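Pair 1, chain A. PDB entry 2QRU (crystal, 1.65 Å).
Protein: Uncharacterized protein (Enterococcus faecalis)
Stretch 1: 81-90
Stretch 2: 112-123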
# COMPACT_ATOMS: atom_id res chain seq x y z
N LEU A 81 10.47 4.03 -5.20
CA LEU A 81 10.12 3.39 -3.93
C LEU A 81 11.30 2.53 -3.44
O LEU A 81 11.66 2.55 -2.26
CB LEU A 81 8.83 2.58 -4.08
CG LEU A 81 8.37 1.82 -2.83
CD1 LEU A 81 8.23 2.72 -1.60
CD2 LEU A 81 7.07 1.02 -3.13
N THR A 82 11.95 1.82 -4.37
CA THR A 82 13.13 1.02 -4.02
C THR A 82 14.23 1.95 -3.50
O THR A 82 14.76 1.73 -2.41
CB THR A 82 13.64 0.23 -5.22
OG1 THR A 82 12.59 -0.61 -5.72
CG2 THR A 82 14.82 -0.64 -4.81
N GLU A 83 14.49 3.02 -4.24
CA GLU A 83 15.47 4.04 -3.81
C GLU A 83 15.15 4.52 -2.39
O GLU A 83 16.06 4.63 -1.53
CB GLU A 83 15.47 5.25 -4.75
CG GLU A 83 16.49 6.32 -4.29
CD GLU A 83 16.44 7.65 -5.06
OE1 GLU A 83 15.33 8.03 -5.53
OE2 GLU A 83 17.51 8.32 -5.15
N THR A 84 13.89 4.87 -2.18
CA THR A 84 13.42 5.43 -0.91
C THR A 84 13.61 4.42 0.22
O THR A 84 14.08 4.79 1.32
CB THR A 84 11.94 5.85 -1.00
OG1 THR A 84 11.79 6.79 -2.09
CG2 THR A 84 11.51 6.53 0.30
N PHE A 85 13.29 3.16 -0.06
CA PHE A 85 13.49 2.14 0.97
C PHE A 85 14.96 2.02 1.33
O PHE A 85 15.31 1.92 2.51
CB PHE A 85 12.95 0.77 0.58
CG PHE A 85 13.06 -0.21 1.70
CD1 PHE A 85 12.02 -0.33 2.63
CD2 PHE A 85 14.24 -0.93 1.91
CE1 PHE A 85 12.14 -1.20 3.73
CE2 PHE A 85 14.35 -1.81 3.02
CZ PHE A 85 13.32 -1.93 3.91
N GLN A 86 15.82 2.00 0.31
CA GLN A 86 17.25 1.89 0.56
C GLN A 86 17.77 3.04 1.46
O GLN A 86 18.52 2.78 2.39
CB GLN A 86 18.02 1.83 -0.76
CG GLN A 86 17.81 0.53 -1.50
CD GLN A 86 18.71 0.48 -2.73
OE1 GLN A 86 18.36 0.99 -3.79
NE2 GLN A 86 19.90 -0.08 -2.56
N LEU A 87 17.32 4.27 1.20
CA LEU A 87 17.68 5.42 2.06
C LEU A 87 17.10 5.25 3.47
O LEU A 87 17.77 5.54 4.47
CB LEU A 87 17.18 6.73 1.45
CG LEU A 87 17.79 7.12 0.10
CD1 LEU A 87 17.01 8.26 -0.55
CD2 LEU A 87 19.30 7.46 0.23
N LEU A 88 15.85 4.80 3.54
CA LEU A 88 15.18 4.57 4.83
C LEU A 88 15.93 3.52 5.66
O LEU A 88 16.06 3.61 6.90
CB LEU A 88 13.72 4.14 4.60
CG LEU A 88 12.85 3.97 5.85
CD1 LEU A 88 12.51 5.36 6.50
CD2 LEU A 88 11.60 3.20 5.45
N ASN A 89 16.42 2.49 4.98
CA ASN A 89 17.23 1.48 5.62
C ASN A 89 18.59 2.05 6.05
O ASN A 89 19.09 1.71 7.12
CB ASN A 89 17.46 0.30 4.69
CG ASN A 89 18.18 -0.84 5.38
OD1 ASN A 89 17.74 -1.31 6.43
ND2 ASN A 89 19.29 -1.28 4.79
N GLU A 90 19.17 2.92 5.23
CA GLU A 90 20.45 3.57 5.57
C GLU A 90 20.36 4.33 6.87
O GLU A 90 21.27 4.26 7.73
CB GLU A 90 20.83 4.58 4.48
CG GLU A 90 22.14 4.30 3.88
CD GLU A 90 22.00 3.35 2.75
OE1 GLU A 90 21.94 3.84 1.59
OE2 GLU A 90 21.91 2.13 3.02
N GLN A 112 5.49 -5.41 -4.98
CA GLN A 112 6.49 -5.08 -5.98
C GLN A 112 7.83 -4.74 -5.29
O GLN A 112 8.86 -5.22 -5.72
CB GLN A 112 6.04 -3.90 -6.86
CG GLN A 112 4.89 -4.27 -7.81
CD GLN A 112 5.36 -5.13 -8.99
OE1 GLN A 112 6.56 -5.27 -9.24
NE2 GLN A 112 4.40 -5.74 -9.69
N LEU A 113 7.78 -3.97 -4.22
CA LEU A 113 9.02 -3.59 -3.49
C LEU A 113 9.70 -4.86 -2.99
O LEU A 113 10.93 -5.04 -3.11
CB LEU A 113 8.64 -2.68 -2.32
CG LEU A 113 9.79 -2.29 -1.38
CD1 LEU A 113 10.93 -1.59 -2.13
CD2 LEU A 113 9.24 -1.39 -0.30
N THR A 114 8.90 -5.78 -2.44
CA THR A 114 9.45 -7.03 -1.90
C THR A 114 10.30 -7.76 -2.94
O THR A 114 11.42 -8.16 -2.67
CB THR A 114 8.34 -7.93 -1.34
OG1 THR A 114 7.73 -7.25 -0.24
CG2 THR A 114 8.96 -9.25 -0.83
N LYS A 115 9.76 -7.91 -4.14
CA LYS A 115 10.52 -8.55 -5.22
C LYS A 115 11.87 -7.86 -5.45
O LYS A 115 12.94 -8.51 -5.57
CB LYS A 115 9.68 -8.53 -6.48
CG LYS A 115 10.41 -9.16 -7.70
CD LYS A 115 9.60 -8.89 -8.96
CE LYS A 115 10.30 -9.39 -10.19
NZ LYS A 115 10.64 -10.84 -10.08
N GLN A 116 11.84 -6.53 -5.50
CA GLN A 116 13.07 -5.76 -5.71
C GLN A 116 14.06 -5.87 -4.55
O GLN A 116 15.27 -5.98 -4.79
CB GLN A 116 12.76 -4.30 -6.00
CG GLN A 116 12.07 -4.13 -7.31
CD GLN A 116 12.80 -4.88 -8.43
OE1 GLN A 116 14.02 -4.74 -8.61
NE2 GLN A 116 12.06 -5.68 -9.19
N LEU A 117 13.54 -5.84 -3.33
CA LEU A 117 14.35 -6.00 -2.11
C LEU A 117 15.07 -7.36 -2.00
O LEU A 117 16.22 -7.42 -1.55
CB LEU A 117 13.55 -5.71 -0.84
CG LEU A 117 13.04 -4.27 -0.68
CD1 LEU A 117 12.35 -4.11 0.68
CD2 LEU A 117 14.17 -3.24 -0.84
N GLN A 118 14.41 -8.43 -2.45
CA GLN A 118 15.09 -9.73 -2.55
C GLN A 118 16.40 -9.64 -3.31
O GLN A 118 17.37 -10.31 -2.96
CB GLN A 118 14.18 -10.79 -3.19
CG GLN A 118 13.07 -11.26 -2.27
CD GLN A 118 12.04 -12.15 -2.97
OE1 GLN A 118 11.53 -11.81 -4.02
NE2 GLN A 118 11.71 -13.26 -2.35
N THR A 119 16.45 -8.81 -4.35
CA THR A 119 17.64 -8.69 -5.18
C THR A 119 18.78 -7.92 -4.49
O THR A 119 19.95 -8.04 -4.85
CB THR A 119 17.37 -8.02 -6.55
OG1 THR A 119 17.25 -6.60 -6.38
CG2 THR A 119 16.11 -8.58 -7.20
N LEU A 120 18.40 -7.12 -3.51
CA LEU A 120 19.32 -6.29 -2.75
C LEU A 120 19.66 -6.92 -1.39
O LEU A 120 20.21 -6.24 -0.53
CB LEU A 120 18.70 -4.92 -2.54
CG LEU A 120 18.39 -4.08 -3.78
CD1 LEU A 120 17.48 -2.92 -3.38
CD2 LEU A 120 19.68 -3.57 -4.46
N ASN A 121 19.31 -8.20 -1.21
CA ASN A 121 19.49 -8.89 0.08
C ASN A 121 18.81 -8.24 1.28
O ASN A 121 19.40 -8.16 2.37
CB ASN A 121 20.99 -9.08 0.38
CG ASN A 121 21.59 -10.20 -0.41
OD1 ASN A 121 21.14 -11.35 -0.34
ND2 ASN A 121 22.62 -9.88 -1.19
N LEU A 122 17.57 -7.79 1.09
CA LEU A 122 16.84 -7.05 2.12
C LEU A 122 15.40 -7.58 2.31
O LEU A 122 14.43 -6.80 2.36
CB LEU A 122 16.78 -5.57 1.76
CG LEU A 122 18.09 -4.81 1.99
CD1 LEU A 122 17.99 -3.45 1.33
CD2 LEU A 122 18.31 -4.68 3.49
N THR A 123 15.29 -8.88 2.49
CA THR A 123 13.99 -9.53 2.56
C THR A 123 13.20 -9.11 3.83
O THR A 123 13.73 -9.16 4.94
CB THR A 123 14.16 -11.05 2.56
OG1 THR A 123 15.01 -11.43 1.46
CG2 THR A 123 12.81 -11.72 2.44

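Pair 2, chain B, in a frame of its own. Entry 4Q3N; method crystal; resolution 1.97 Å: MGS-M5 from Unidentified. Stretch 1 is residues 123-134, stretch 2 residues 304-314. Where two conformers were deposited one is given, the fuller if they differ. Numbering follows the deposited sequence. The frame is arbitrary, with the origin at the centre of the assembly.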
# COMPACT_ATOMS: atom_id res chain seq x y z
N VAL B 123 30.06 -5.34 -7.92
CA VAL B 123 29.38 -5.75 -6.72
C VAL B 123 29.77 -7.17 -6.26
O VAL B 123 29.86 -7.43 -5.07
CB VAL B 123 27.84 -5.64 -6.93
CG1 VAL B 123 27.35 -6.57 -8.07
CG2 VAL B 123 27.07 -5.95 -5.61
N ASP B 124 30.04 -8.09 -7.18
CA ASP B 124 30.36 -9.46 -6.75
C ASP B 124 31.69 -9.48 -6.04
O ASP B 124 31.82 -10.11 -5.00
CB ASP B 124 30.35 -10.43 -7.94
CG ASP B 124 29.00 -10.44 -8.66
OD1 ASP B 124 27.99 -10.79 -8.01
OD2 ASP B 124 28.95 -10.03 -9.84
N VAL B 125 32.69 -8.77 -6.58
CA VAL B 125 34.00 -8.83 -5.93
C VAL B 125 33.93 -8.05 -4.62
O VAL B 125 34.45 -8.52 -3.61
CB VAL B 125 35.16 -8.30 -6.84
CG1 VAL B 125 35.09 -8.90 -8.26
CG2 VAL B 125 35.20 -6.80 -6.88
N LEU B 126 33.22 -6.93 -4.59
CA LEU B 126 33.19 -6.09 -3.40
C LEU B 126 32.37 -6.72 -2.28
O LEU B 126 32.67 -6.53 -1.10
CB LEU B 126 32.68 -4.68 -3.75
CG LEU B 126 33.67 -3.88 -4.63
CD1 LEU B 126 33.10 -2.50 -4.90
CD2 LEU B 126 35.13 -3.82 -4.05
N ALA B 127 31.38 -7.53 -2.65
CA ALA B 127 30.65 -8.31 -1.64
C ALA B 127 31.56 -9.34 -0.98
O ALA B 127 31.52 -9.56 0.27
CB ALA B 127 29.39 -9.00 -2.28
N TYR B 128 32.41 -9.97 -1.76
CA TYR B 128 33.37 -10.91 -1.19
C TYR B 128 34.32 -10.15 -0.25
O TYR B 128 34.67 -10.63 0.86
CB TYR B 128 34.17 -11.61 -2.32
CG TYR B 128 35.12 -12.71 -1.85
CD1 TYR B 128 36.40 -12.41 -1.42
CD2 TYR B 128 34.72 -14.04 -1.86
CE1 TYR B 128 37.27 -13.41 -0.99
CE2 TYR B 128 35.57 -15.04 -1.44
CZ TYR B 128 36.84 -14.72 -1.00
OH TYR B 128 37.69 -15.71 -0.59
N VAL B 129 34.77 -8.98 -0.70
CA VAL B 129 35.68 -8.19 0.11
C VAL B 129 35.00 -7.82 1.42
O VAL B 129 35.57 -7.99 2.50
CB VAL B 129 36.16 -6.93 -0.62
CG1 VAL B 129 36.89 -5.96 0.35
CG2 VAL B 129 37.11 -7.36 -1.78
N ALA B 130 33.77 -7.33 1.34
CA ALA B 130 33.04 -6.95 2.53
C ALA B 130 32.86 -8.16 3.44
O ALA B 130 32.99 -8.07 4.66
CB ALA B 130 31.68 -6.34 2.16
N TRP B 131 32.60 -9.32 2.84
CA TRP B 131 32.42 -10.52 3.64
C TRP B 131 33.69 -10.82 4.45
O TRP B 131 33.65 -10.97 5.69
CB TRP B 131 32.02 -11.73 2.77
CG TRP B 131 32.16 -13.03 3.51
CD1 TRP B 131 31.61 -13.34 4.73
CD2 TRP B 131 32.91 -14.19 3.10
NE1 TRP B 131 31.98 -14.62 5.10
CE2 TRP B 131 32.78 -15.15 4.13
CE3 TRP B 131 33.67 -14.51 1.97
CZ2 TRP B 131 33.41 -16.41 4.07
CZ3 TRP B 131 34.27 -15.75 1.90
CH2 TRP B 131 34.14 -16.69 2.95
N LYS B 132 34.82 -10.88 3.76
CA LYS B 132 36.10 -11.17 4.40
C LYS B 132 36.47 -10.13 5.45
O LYS B 132 36.96 -10.47 6.50
CB LYS B 132 37.22 -11.28 3.36
CG LYS B 132 37.03 -12.45 2.42
CD LYS B 132 36.85 -13.72 3.23
CE LYS B 132 38.09 -14.57 3.20
NZ LYS B 132 38.10 -15.41 1.98
N GLU B 133 36.25 -8.86 5.17
CA GLU B 133 36.74 -7.85 6.11
C GLU B 133 35.80 -7.73 7.30
O GLU B 133 36.17 -7.21 8.35
CB GLU B 133 36.90 -6.51 5.41
CG GLU B 133 37.92 -6.52 4.24
CD GLU B 133 39.36 -6.73 4.74
OE1 GLU B 133 39.60 -6.52 5.94
OE2 GLU B 133 40.23 -7.11 3.94
N SER B 134 34.56 -8.20 7.14
CA SER B 134 33.58 -8.02 8.20
C SER B 134 33.75 -9.03 9.31
O SER B 134 33.41 -8.72 10.46
CB SER B 134 32.15 -8.09 7.64
OG SER B 134 31.82 -9.44 7.34
N ILE B 304 36.27 -15.77 -13.78
CA ILE B 304 36.59 -14.37 -14.01
C ILE B 304 36.67 -13.61 -12.68
O ILE B 304 37.60 -12.87 -12.43
CB ILE B 304 35.53 -13.72 -14.96
CG1 ILE B 304 35.78 -14.21 -16.40
CG2 ILE B 304 35.59 -12.18 -14.91
CD1 ILE B 304 34.68 -13.82 -17.40
N LEU B 305 35.69 -13.85 -11.81
CA LEU B 305 35.66 -13.22 -10.50
C LEU B 305 36.75 -13.74 -9.60
O LEU B 305 37.42 -12.97 -8.87
CB LEU B 305 34.28 -13.43 -9.84
CG LEU B 305 33.09 -12.81 -10.57
CD1 LEU B 305 31.73 -13.37 -10.05
CD2 LEU B 305 33.12 -11.27 -10.42
N ARG B 306 37.01 -15.04 -9.68
CA ARG B 306 38.08 -15.58 -8.87
C ARG B 306 39.44 -14.98 -9.31
O ARG B 306 40.33 -14.70 -8.48
CB ARG B 306 38.11 -17.12 -8.95
CG ARG B 306 39.00 -17.76 -7.89
CD ARG B 306 38.56 -17.29 -6.49
NE ARG B 306 39.59 -16.45 -5.91
CZ ARG B 306 39.69 -16.13 -4.62
NH1 ARG B 306 38.78 -16.56 -3.74
NH2 ARG B 306 40.72 -15.39 -4.21
N LYS B 307 39.61 -14.75 -10.61
CA LYS B 307 40.89 -14.16 -11.08
C LYS B 307 41.03 -12.71 -10.58
O LYS B 307 42.12 -12.28 -10.17
CB LYS B 307 40.97 -14.22 -12.61
CG LYS B 307 42.24 -13.57 -13.23
CD LYS B 307 43.50 -14.28 -12.75
CE LYS B 307 44.69 -13.93 -13.62
NZ LYS B 307 44.82 -12.44 -13.79
N ASN B 308 39.92 -11.96 -10.67
CA ASN B 308 39.85 -10.62 -10.10
C ASN B 308 40.27 -10.64 -8.63
O ASN B 308 41.15 -9.91 -8.23
CB ASN B 308 38.43 -10.05 -10.21
CG ASN B 308 38.05 -9.63 -11.63
OD1 ASN B 308 38.90 -9.43 -12.50
ND2 ASN B 308 36.75 -9.51 -11.87
N LEU B 309 39.66 -11.52 -7.82
CA LEU B 309 39.99 -11.62 -6.40
C LEU B 309 41.44 -12.01 -6.16
O LEU B 309 42.08 -11.45 -5.29
CB LEU B 309 39.04 -12.62 -5.67
CG LEU B 309 37.58 -12.18 -5.50
CD1 LEU B 309 36.64 -13.33 -5.02
CD2 LEU B 309 37.42 -10.94 -4.59
N ASP B 310 41.96 -12.98 -6.91
CA ASP B 310 43.36 -13.34 -6.82
C ASP B 310 44.27 -12.12 -7.05
O ASP B 310 45.25 -11.88 -6.33
CB ASP B 310 43.72 -14.44 -7.84
CG ASP B 310 43.14 -15.81 -7.49
OD1 ASP B 310 42.66 -16.00 -6.35
OD2 ASP B 310 43.18 -16.71 -8.36
N ASP B 311 43.94 -11.38 -8.10
CA ASP B 311 44.71 -10.23 -8.49
C ASP B 311 44.65 -9.14 -7.44
O ASP B 311 45.52 -8.29 -7.40
CB ASP B 311 44.21 -9.69 -9.83
CG ASP B 311 44.64 -10.56 -10.99
OD1 ASP B 311 45.54 -11.42 -10.81
OD2 ASP B 311 44.07 -10.38 -12.09
N MET B 312 43.63 -9.17 -6.58
CA MET B 312 43.53 -8.18 -5.50
C MET B 312 44.15 -8.74 -4.21
O MET B 312 44.00 -8.15 -3.15
CB MET B 312 42.08 -7.79 -5.24
CG MET B 312 41.41 -7.16 -6.44
SD MET B 312 39.63 -7.35 -6.42
CE MET B 312 39.22 -6.28 -5.04
N SER B 313 44.83 -9.87 -4.35
CA SER B 313 45.32 -10.74 -3.26
C SER B 313 44.27 -10.97 -2.17
O SER B 313 44.54 -10.85 -0.99
CB SER B 313 46.62 -10.20 -2.65
OG SER B 313 46.51 -8.84 -2.28
N TYR B 314 43.06 -11.32 -2.61
CA TYR B 314 42.06 -11.87 -1.73
C TYR B 314 42.01 -13.37 -1.99
O TYR B 314 41.06 -14.03 -1.56
CB TYR B 314 40.69 -11.23 -1.95
CG TYR B 314 40.54 -9.99 -1.12
CD1 TYR B 314 40.97 -8.76 -1.60
CD2 TYR B 314 40.03 -10.06 0.17
CE1 TYR B 314 40.87 -7.62 -0.84
CE2 TYR B 314 39.89 -8.91 0.95
CZ TYR B 314 40.32 -7.69 0.43
OH TYR B 314 40.23 -6.54 1.18
OXT TYR B 314 42.94 -13.90 -2.62

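What backbone arrangement do the two pairs share? In each, a helix crosses a second helix whose C-terminal end gives way to a short turn that also packs against the first. The axes approach to 10.2 Å at a signed crossing angle of -60° in pair 1, and to 10.1 Å at -52° in pair 2. The central residues superpose with an RMSD of 0.5 Å. The turn is alike as well: Asn121(A) and Ser313(B) match, and both have positive phi and psi. After it the chain is tied back to the helix in the same way, by Leu122(A) N to Leu117(A) O at 3.0 Å and by Tyr314(B) N to Leu309(B) O at 2.9 Å.

Which residues form the common centre of the contact? Phe85(A) matches Tyr128(B), and Leu117(A) matches Leu309(B). Both aromatic residues have chi1 near t and both leucines are m,t, so a methyl group is placed over the ring face each time. Leu117(A) CD1 lies 3.8 Å from the centroid of the Phe85(A) ring, and Leu309(B) CD1 lies 3.7 Å from that of Tyr128(B); both are CH-pi contacts close to the ring normal.

How do different side chains fill the space beside this centre? Thr82(A) and Val125(B) are nearly the same shape and their side-chain centres fall 0.3 Å apart. Thr82(A) CG2 meets Leu120(A) CD1 at 3.8 Å; in pair 2, Val125(B) CG2 is 4.5 Å from CE of Met312(B), the match of Leu120(A). One turn further along the helix the residues differ more. Gln86(A) starts out sideways, but its end comes nearer, bringing CD within 3.7 Å of Leu120(A) CD1. The shorter Val129(B) instead places CG2 4.0 Å from Met312(B) CE, the long methionine supplying reach from the other helix's end. At Leu113(A) and Leu305(B) the backbones differ by 1.6 Å and the rotamers too, t,p against m,t. Both leucines touch the matched pair Thr82(A) and Val125(B), with Leu113(A) CD1 3.9 Å from Thr82(A) CA and Leu305(B) CD2 3.8 Å from Val125(B) CG1, but Leu113(A) CD1 also lies 4.1 Å from Phe85(A) CB.

What happens where the chain leaves the second helix? Leu122(A) gives an apolar answer, with CD1 4.3 Å from Phe85(A) CE2 at the ring's edge and CD2 3.8 Å from Asn89(A) ND2. Its match, Tyr314(B), is the C-terminal residue and covers more. Val129(B) CG2 sits over its ring, 3.9 Å from the centroid, while its hydroxyl extends farther along the first helix, where Tyr314(B) OH donates a hydrogen bond to Glu133(B) OE2 at 2.8 Å. Arg306(B) adds a second polar link: its NH1 makes a weak hydrogen bond to Tyr128(B) OH at 3.4 Å, and its NH2 bonds to Tyr314(B) O at 3.0 Å, bracing the chain end. Pair 1 has no hydrogen bond between its stretches and buries 461 Å², against 549 Å² in pair 2.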